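Local coordinates for protein 3-isopropylmalate dehydratase small subunit (Campylobacter jejuni, PDB 3Q3W) that catalyses, as the small subunit of isopropylmalate isomerase, the interconversion of 2-isopropylmalate and 3-isopropylmalate through 2-isopropylmaleate, at residues 124-138 against 154-166. Sequence-based numbering, arbitrary orientation. Where two conformers were deposited one is given.
Sequences IELAKDEVLEIVDEL and RVFFKDKIFSFDL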
loop_
_atom_site.group_PDB
_atom_site.type_symbol
_atom_site.label_atom_id
_atom_site.label_comp_id
_atom_site.label_asym_id
_atom_site.label_seq_id
_atom_site.Cartn_x
_atom_site.Cartn_y
_atom_site.Cartn_z
ATOM N N ILE A 124 4.228 5.014 -4.951
ATOM C CA ILE A 124 5.306 4.905 -5.920
ATOM C C ILE A 124 4.738 4.467 -7.238
ATOM O O ILE A 124 4.239 3.333 -7.375
ATOM C CB ILE A 124 6.329 3.874 -5.461
ATOM C CG1 ILE A 124 7.013 4.386 -4.199
ATOM C CG2 ILE A 124 7.338 3.561 -6.577
ATOM C CD1 ILE A 124 7.692 3.344 -3.338
ATOM N N GLU A 125 4.817 5.364 -8.216
ATOM C CA GLU A 125 4.342 5.056 -9.554
ATOM C C GLU A 125 5.532 4.533 -10.340
ATOM O O GLU A 125 6.558 5.226 -10.434
ATOM C CB GLU A 125 3.723 6.288 -10.225
ATOM C CG GLU A 125 2.330 6.616 -9.696
ATOM C CD GLU A 125 1.735 7.922 -10.226
ATOM O OE1 GLU A 125 2.456 8.688 -10.948
ATOM O OE2 GLU A 125 0.520 8.155 -9.945
ATOM N N LEU A 126 5.406 3.306 -10.855
ATOM C CA LEU A 126 6.397 2.719 -11.758
ATOM C C LEU A 126 5.787 2.447 -13.129
ATOM O O LEU A 126 4.576 2.321 -13.257
ATOM C CB LEU A 126 6.964 1.427 -11.169
ATOM C CG LEU A 126 7.801 1.633 -9.899
ATOM C CD1 LEU A 126 8.570 0.361 -9.522
ATOM C CD2 LEU A 126 8.762 2.836 -10.092
ATOM N N ALA A 127 6.603 2.383 -14.173
ATOM C CA ALA A 127 6.076 1.954 -15.464
ATOM C C ALA A 127 5.515 0.529 -15.321
ATOM O O ALA A 127 6.038 -0.277 -14.551
ATOM C CB ALA A 127 7.144 2.029 -16.560
ATOM N N LYS A 128 4.439 0.244 -16.051
ATOM C CA LYS A 128 3.742 -1.033 -15.932
ATOM C C LYS A 128 4.687 -2.210 -16.147
ATOM O O LYS A 128 4.597 -3.212 -15.440
ATOM C CB LYS A 128 2.526 -1.067 -16.873
ATOM C CG LYS A 128 2.190 -2.427 -17.470
ATOM C CD LYS A 128 0.768 -2.867 -17.199
ATOM C CE LYS A 128 0.664 -3.534 -15.846
ATOM N NZ LYS A 128 -0.727 -4.013 -15.586
ATOM N N ASP A 129 5.606 -2.076 -17.101
ATOM C CA ASP A 129 6.629 -3.109 -17.313
ATOM C C ASP A 129 7.427 -3.361 -16.047
ATOM O O ASP A 129 7.747 -4.504 -15.735
ATOM C CB ASP A 129 7.576 -2.769 -18.486
ATOM C CG ASP A 129 8.623 -1.703 -18.145
ATOM O OD1 ASP A 129 9.835 -2.021 -18.210
ATOM O OD2 ASP A 129 8.241 -0.537 -17.852
ATOM N N GLU A 130 7.737 -2.307 -15.305
ATOM C CA GLU A 130 8.541 -2.453 -14.106
ATOM C C GLU A 130 7.684 -3.131 -13.016
ATOM O O GLU A 130 8.175 -4.012 -12.323
ATOM C CB GLU A 130 9.075 -1.102 -13.624
ATOM C CG GLU A 130 10.182 -0.396 -14.532
ATOM C CD GLU A 130 10.517 1.055 -14.056
ATOM O OE1 GLU A 130 9.653 1.671 -13.390
ATOM O OE2 GLU A 130 11.631 1.575 -14.343
ATOM N N VAL A 131 6.411 -2.752 -12.904
ATOM C CA VAL A 131 5.480 -3.396 -11.954
ATOM C C VAL A 131 5.352 -4.908 -12.251
ATOM O O VAL A 131 5.361 -5.724 -11.346
ATOM C CB VAL A 131 4.066 -2.745 -11.975
ATOM C CG1 VAL A 131 3.122 -3.481 -11.029
ATOM C CG2 VAL A 131 4.119 -1.246 -11.621
ATOM N N LEU A 132 5.290 -5.258 -13.535
ATOM C CA LEU A 132 5.007 -6.621 -13.974
ATOM C C LEU A 132 6.172 -7.522 -13.627
ATOM O O LEU A 132 6.010 -8.670 -13.172
ATOM C CB LEU A 132 4.762 -6.612 -15.484
ATOM C CG LEU A 132 3.425 -7.192 -15.943
ATOM C CD1 LEU A 132 2.369 -7.078 -14.861
ATOM C CD2 LEU A 132 2.989 -6.508 -17.256
ATOM N N GLU A 133 7.355 -6.961 -13.844
ATOM C CA GLU A 133 8.625 -7.577 -13.505
ATOM C C GLU A 133 8.763 -7.793 -12.008
ATOM O O GLU A 133 9.197 -8.845 -11.588
ATOM C CB GLU A 133 9.752 -6.682 -14.032
ATOM C CG GLU A 133 11.171 -6.979 -13.590
ATOM C CD GLU A 133 12.210 -6.143 -14.362
ATOM O OE1 GLU A 133 11.853 -5.107 -14.940
ATOM O OE2 GLU A 133 13.398 -6.514 -14.397
ATOM N N ILE A 134 8.476 -6.765 -11.223
ATOM C CA ILE A 134 8.476 -6.870 -9.727
ATOM C C ILE A 134 7.623 -8.016 -9.212
ATOM O O ILE A 134 8.115 -8.832 -8.484
ATOM C CB ILE A 134 8.045 -5.547 -9.076
ATOM C CG1 ILE A 134 9.212 -4.567 -9.133
ATOM C CG2 ILE A 134 7.642 -5.721 -7.649
ATOM C CD1 ILE A 134 8.788 -3.151 -8.998
ATOM N N VAL A 135 6.364 -8.055 -9.634
ATOM C CA VAL A 135 5.415 -9.039 -9.243
ATOM C C VAL A 135 5.932 -10.421 -9.556
ATOM O O VAL A 135 5.970 -11.265 -8.652
ATOM C CB VAL A 135 4.081 -8.843 -9.936
ATOM C CG1 VAL A 135 3.189 -10.117 -9.723
ATOM C CG2 VAL A 135 3.390 -7.584 -9.397
ATOM N N ASP A 136 6.426 -10.629 -10.792
ATOM C CA ASP A 136 6.880 -11.950 -11.197
ATOM C C ASP A 136 7.992 -12.428 -10.285
ATOM O O ASP A 136 7.976 -13.539 -9.766
ATOM C CB ASP A 136 7.408 -11.978 -12.617
ATOM C CG ASP A 136 7.895 -13.352 -12.991
ATOM O OD1 ASP A 136 9.120 -13.556 -13.105
ATOM O OD2 ASP A 136 7.035 -14.231 -13.086
ATOM N N GLU A 137 8.966 -11.578 -10.067
ATOM C CA GLU A 137 10.077 -11.970 -9.237
ATOM C C GLU A 137 9.643 -12.171 -7.763
ATOM O O GLU A 137 10.133 -13.071 -7.092
ATOM C CB GLU A 137 11.138 -10.888 -9.350
ATOM C CG GLU A 137 12.314 -10.994 -8.403
ATOM C CD GLU A 137 13.256 -12.098 -8.734
ATOM O OE1 GLU A 137 13.375 -12.437 -9.935
ATOM O OE2 GLU A 137 13.897 -12.617 -7.786
ATOM N N LEU A 138 8.759 -11.302 -7.270
ATOM C CA LEU A 138 8.368 -11.324 -5.859
ATOM C C LEU A 138 7.666 -12.626 -5.514
ATOM O O LEU A 138 7.867 -13.224 -4.444
ATOM C CB LEU A 138 7.458 -10.121 -5.556
ATOM C CG LEU A 138 7.142 -9.793 -4.092
ATOM C CD1 LEU A 138 8.385 -9.736 -3.198
ATOM C CD2 LEU A 138 6.409 -8.463 -4.119
ATOM N N ARG A 154 14.308 5.950 -5.160
ATOM C CA ARG A 154 14.591 4.640 -5.772
ATOM C C ARG A 154 13.958 3.444 -4.982
ATOM O O ARG A 154 13.682 3.560 -3.788
ATOM C CB ARG A 154 16.096 4.445 -5.895
ATOM C CG ARG A 154 16.774 5.454 -6.848
ATOM C CD ARG A 154 18.271 5.183 -7.068
ATOM N NE ARG A 154 18.750 5.644 -8.388
ATOM C CZ ARG A 154 18.838 6.916 -8.781
ATOM N NH1 ARG A 154 19.301 7.191 -10.007
ATOM N NH2 ARG A 154 18.495 7.928 -7.969
ATOM N N VAL A 155 13.724 2.336 -5.690
ATOM C CA VAL A 155 13.273 1.062 -5.143
ATOM C C VAL A 155 14.286 -0.020 -5.495
ATOM O O VAL A 155 14.749 -0.121 -6.671
ATOM C CB VAL A 155 11.890 0.681 -5.704
ATOM C CG1 VAL A 155 11.496 -0.717 -5.258
ATOM C CG2 VAL A 155 10.857 1.739 -5.293
ATOM N N PHE A 156 14.710 -0.760 -4.477
ATOM C CA PHE A 156 15.781 -1.733 -4.614
ATOM C C PHE A 156 15.156 -3.083 -4.363
ATOM O O PHE A 156 14.650 -3.323 -3.263
ATOM C CB PHE A 156 16.892 -1.475 -3.583
ATOM C CG PHE A 156 17.484 -0.085 -3.644
ATOM C CD1 PHE A 156 18.642 0.167 -4.387
ATOM C CD2 PHE A 156 16.887 0.979 -2.961
ATOM C CE1 PHE A 156 19.208 1.440 -4.449
ATOM C CE2 PHE A 156 17.446 2.276 -3.019
ATOM C CZ PHE A 156 18.621 2.509 -3.782
ATOM N N PHE A 157 15.133 -3.942 -5.379
ATOM C CA PHE A 157 14.663 -5.322 -5.223
ATOM C C PHE A 157 15.676 -6.278 -5.848
ATOM O O PHE A 157 15.846 -6.305 -7.085
ATOM C CB PHE A 157 13.310 -5.513 -5.891
ATOM C CG PHE A 157 12.673 -6.863 -5.621
ATOM C CD1 PHE A 157 12.830 -7.513 -4.387
ATOM C CD2 PHE A 157 11.885 -7.461 -6.590
ATOM C CE1 PHE A 157 12.260 -8.720 -4.152
ATOM C CE2 PHE A 157 11.285 -8.667 -6.352
ATOM C CZ PHE A 157 11.480 -9.312 -5.119
ATOM N N LYS A 158 16.342 -7.043 -4.993
ATOM C CA LYS A 158 17.414 -7.933 -5.417
ATOM C C LYS A 158 18.505 -6.985 -5.889
ATOM O O LYS A 158 18.842 -6.056 -5.146
ATOM C CB LYS A 158 16.942 -8.907 -6.511
ATOM C CG LYS A 158 15.779 -9.790 -6.105
ATOM C CD LYS A 158 16.156 -10.555 -4.868
ATOM C CE LYS A 158 15.294 -11.769 -4.636
ATOM N NZ LYS A 158 14.978 -11.742 -3.191
ATOM N N ASP A 159 19.014 -7.189 -7.109
ATOM C CA ASP A 159 19.998 -6.295 -7.716
ATOM C C ASP A 159 19.424 -5.246 -8.696
ATOM O O ASP A 159 20.198 -4.473 -9.295
ATOM C CB ASP A 159 21.052 -7.133 -8.445
ATOM C CG ASP A 159 22.088 -7.732 -7.497
ATOM O OD1 ASP A 159 23.255 -7.910 -7.935
ATOM O OD2 ASP A 159 21.732 -8.028 -6.331
ATOM N N LYS A 160 18.097 -5.208 -8.845
ATOM C CA LYS A 160 17.422 -4.260 -9.739
ATOM C C LYS A 160 16.980 -2.976 -9.057
ATOM O O LYS A 160 16.542 -3.002 -7.927
ATOM C CB LYS A 160 16.189 -4.886 -10.350
ATOM C CG LYS A 160 16.443 -6.189 -11.013
ATOM C CD LYS A 160 15.149 -6.758 -11.549
ATOM C CE LYS A 160 15.438 -7.988 -12.400
ATOM N NZ LYS A 160 14.222 -8.835 -12.444
ATOM N N ILE A 161 17.084 -1.855 -9.773
ATOM C CA ILE A 161 16.810 -0.525 -9.220
ATOM C C ILE A 161 15.814 0.167 -10.111
ATOM O O ILE A 161 15.973 0.187 -11.316
ATOM C CB ILE A 161 18.079 0.350 -9.125
ATOM C CG1 ILE A 161 19.191 -0.365 -8.350
ATOM C CG2 ILE A 161 17.762 1.646 -8.441
ATOM C CD1 ILE A 161 20.525 0.407 -8.313
ATOM N N PHE A 162 14.780 0.735 -9.513
ATOM C CA PHE A 162 13.786 1.469 -10.245
ATOM C C PHE A 162 13.786 2.861 -9.670
ATOM O O PHE A 162 14.030 3.033 -8.461
ATOM C CB PHE A 162 12.438 0.797 -10.052
ATOM C CG PHE A 162 12.451 -0.666 -10.365
ATOM C CD1 PHE A 162 12.025 -1.122 -11.610
ATOM C CD2 PHE A 162 12.933 -1.595 -9.435
ATOM C CE1 PHE A 162 12.035 -2.489 -11.910
ATOM C CE2 PHE A 162 12.960 -2.955 -9.718
ATOM C CZ PHE A 162 12.510 -3.410 -10.959
ATOM N N SER A 163 13.537 3.864 -10.511
ATOM C CA SER A 163 13.410 5.255 -10.048
ATOM C C SER A 163 11.963 5.696 -10.119
ATOM O O SER A 163 11.213 5.203 -10.946
ATOM C CB SER A 163 14.283 6.185 -10.901
ATOM O OG SER A 163 13.845 6.233 -12.252
ATOM N N PHE A 164 11.580 6.644 -9.256
ATOM C CA PHE A 164 10.231 7.224 -9.265
ATOM C C PHE A 164 10.192 8.741 -8.960
ATOM O O PHE A 164 11.107 9.318 -8.398
ATOM C CB PHE A 164 9.311 6.453 -8.292
ATOM C CG PHE A 164 9.670 6.607 -6.819
ATOM C CD1 PHE A 164 9.009 7.531 -6.022
ATOM C CD2 PHE A 164 10.643 5.811 -6.232
ATOM C CE1 PHE A 164 9.350 7.692 -4.690
ATOM C CE2 PHE A 164 10.977 5.956 -4.883
ATOM C CZ PHE A 164 10.316 6.882 -4.116
ATOM N N ASP A 165 9.084 9.356 -9.328
ATOM C CA ASP A 165 8.852 10.775 -9.103
ATOM C C ASP A 165 7.999 11.022 -7.874
ATOM O O ASP A 165 7.216 10.179 -7.492
ATOM C CB ASP A 165 8.119 11.372 -10.309
ATOM C CG ASP A 165 9.036 11.640 -11.457
ATOM O OD1 ASP A 165 10.169 12.111 -11.187
ATOM O OD2 ASP A 165 8.629 11.395 -12.621
ATOM N N LEU A 166 8.124 12.216 -7.294
ATOM C CA LEU A 166 7.167 12.680 -6.305
ATOM C C LEU A 166 7.287 14.178 -6.125
ATOM O O LEU A 166 8.398 14.712 -5.986
ATOM C CB LEU A 166 7.390 12.005 -4.942
ATOM C CG LEU A 166 6.176 12.015 -4.012
ATOM C CD1 LEU A 166 5.165 10.951 -4.444
ATOM C CD2 LEU A 166 6.611 11.776 -2.578
HETATM O O HOH W 1 7.351 8.009 -10.708
HETATM O O HOH W 2 14.489 -0.109 -14.440
#
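Phe162 is met by Leu126, Glu130, Glu133 and Ile134 from different directions. Ile134 CD1 sits over one face of its ring, 4.2 Å from the centroid and 10° off the normal, a CH-pi contact. Glu130 CG reaches the ring edge in plane, 3.5 Å from Phe162 CD1, with the carboxylate turned 89° against the ring; Glu133 OE1 also lies at the edge. Leu126 CD1 packs on Phe162 CB, the two side chains crossing at about a right angle.

A second CH-pi contact lies at the strand end of the interface, where Ile124 CG1 stands 4.0 Å from the Phe164 ring centroid. With CG1 beside the backbone N (chi1 -66°), Ile124 lays CG1 and CG2 along that ring and sends CD1 on to Val155. At the far end, Phe157 CE2 is 3.3 Å from Glu137 CG, and Leu138 CD1 touches Phe157 CZ; Lys158 CG, from the same hairpin, covers one ring face.

Polar groups border this apolar layer. Glu133 and Lys160, both extended, approach from opposite directions, and Lys160 NZ makes a salt bridge to Glu133 OE2 at 3.1 Å, weak as a hydrogen bond. Glu130 OE1 accepts from Ala127 N at the helix start, from above the carboxylate plane, while a water joins Glu125 O to Asp165 N.

The type II' turn 157-160 closes the hairpin, whose strand 160-163 runs roughly antiparallel to helix 128-138. Behind the helix, Val131 and Val135 pack on Val77 of strand 73-78. Within this aconitase C-terminal domain family member, the helix thus joins the parallel part of the mixed sheet to its terminal hairpin, largely through apolar and CH-pi contacts; the single cross-segment salt bridge, with Lys160 exposed, is probably screened by solvent.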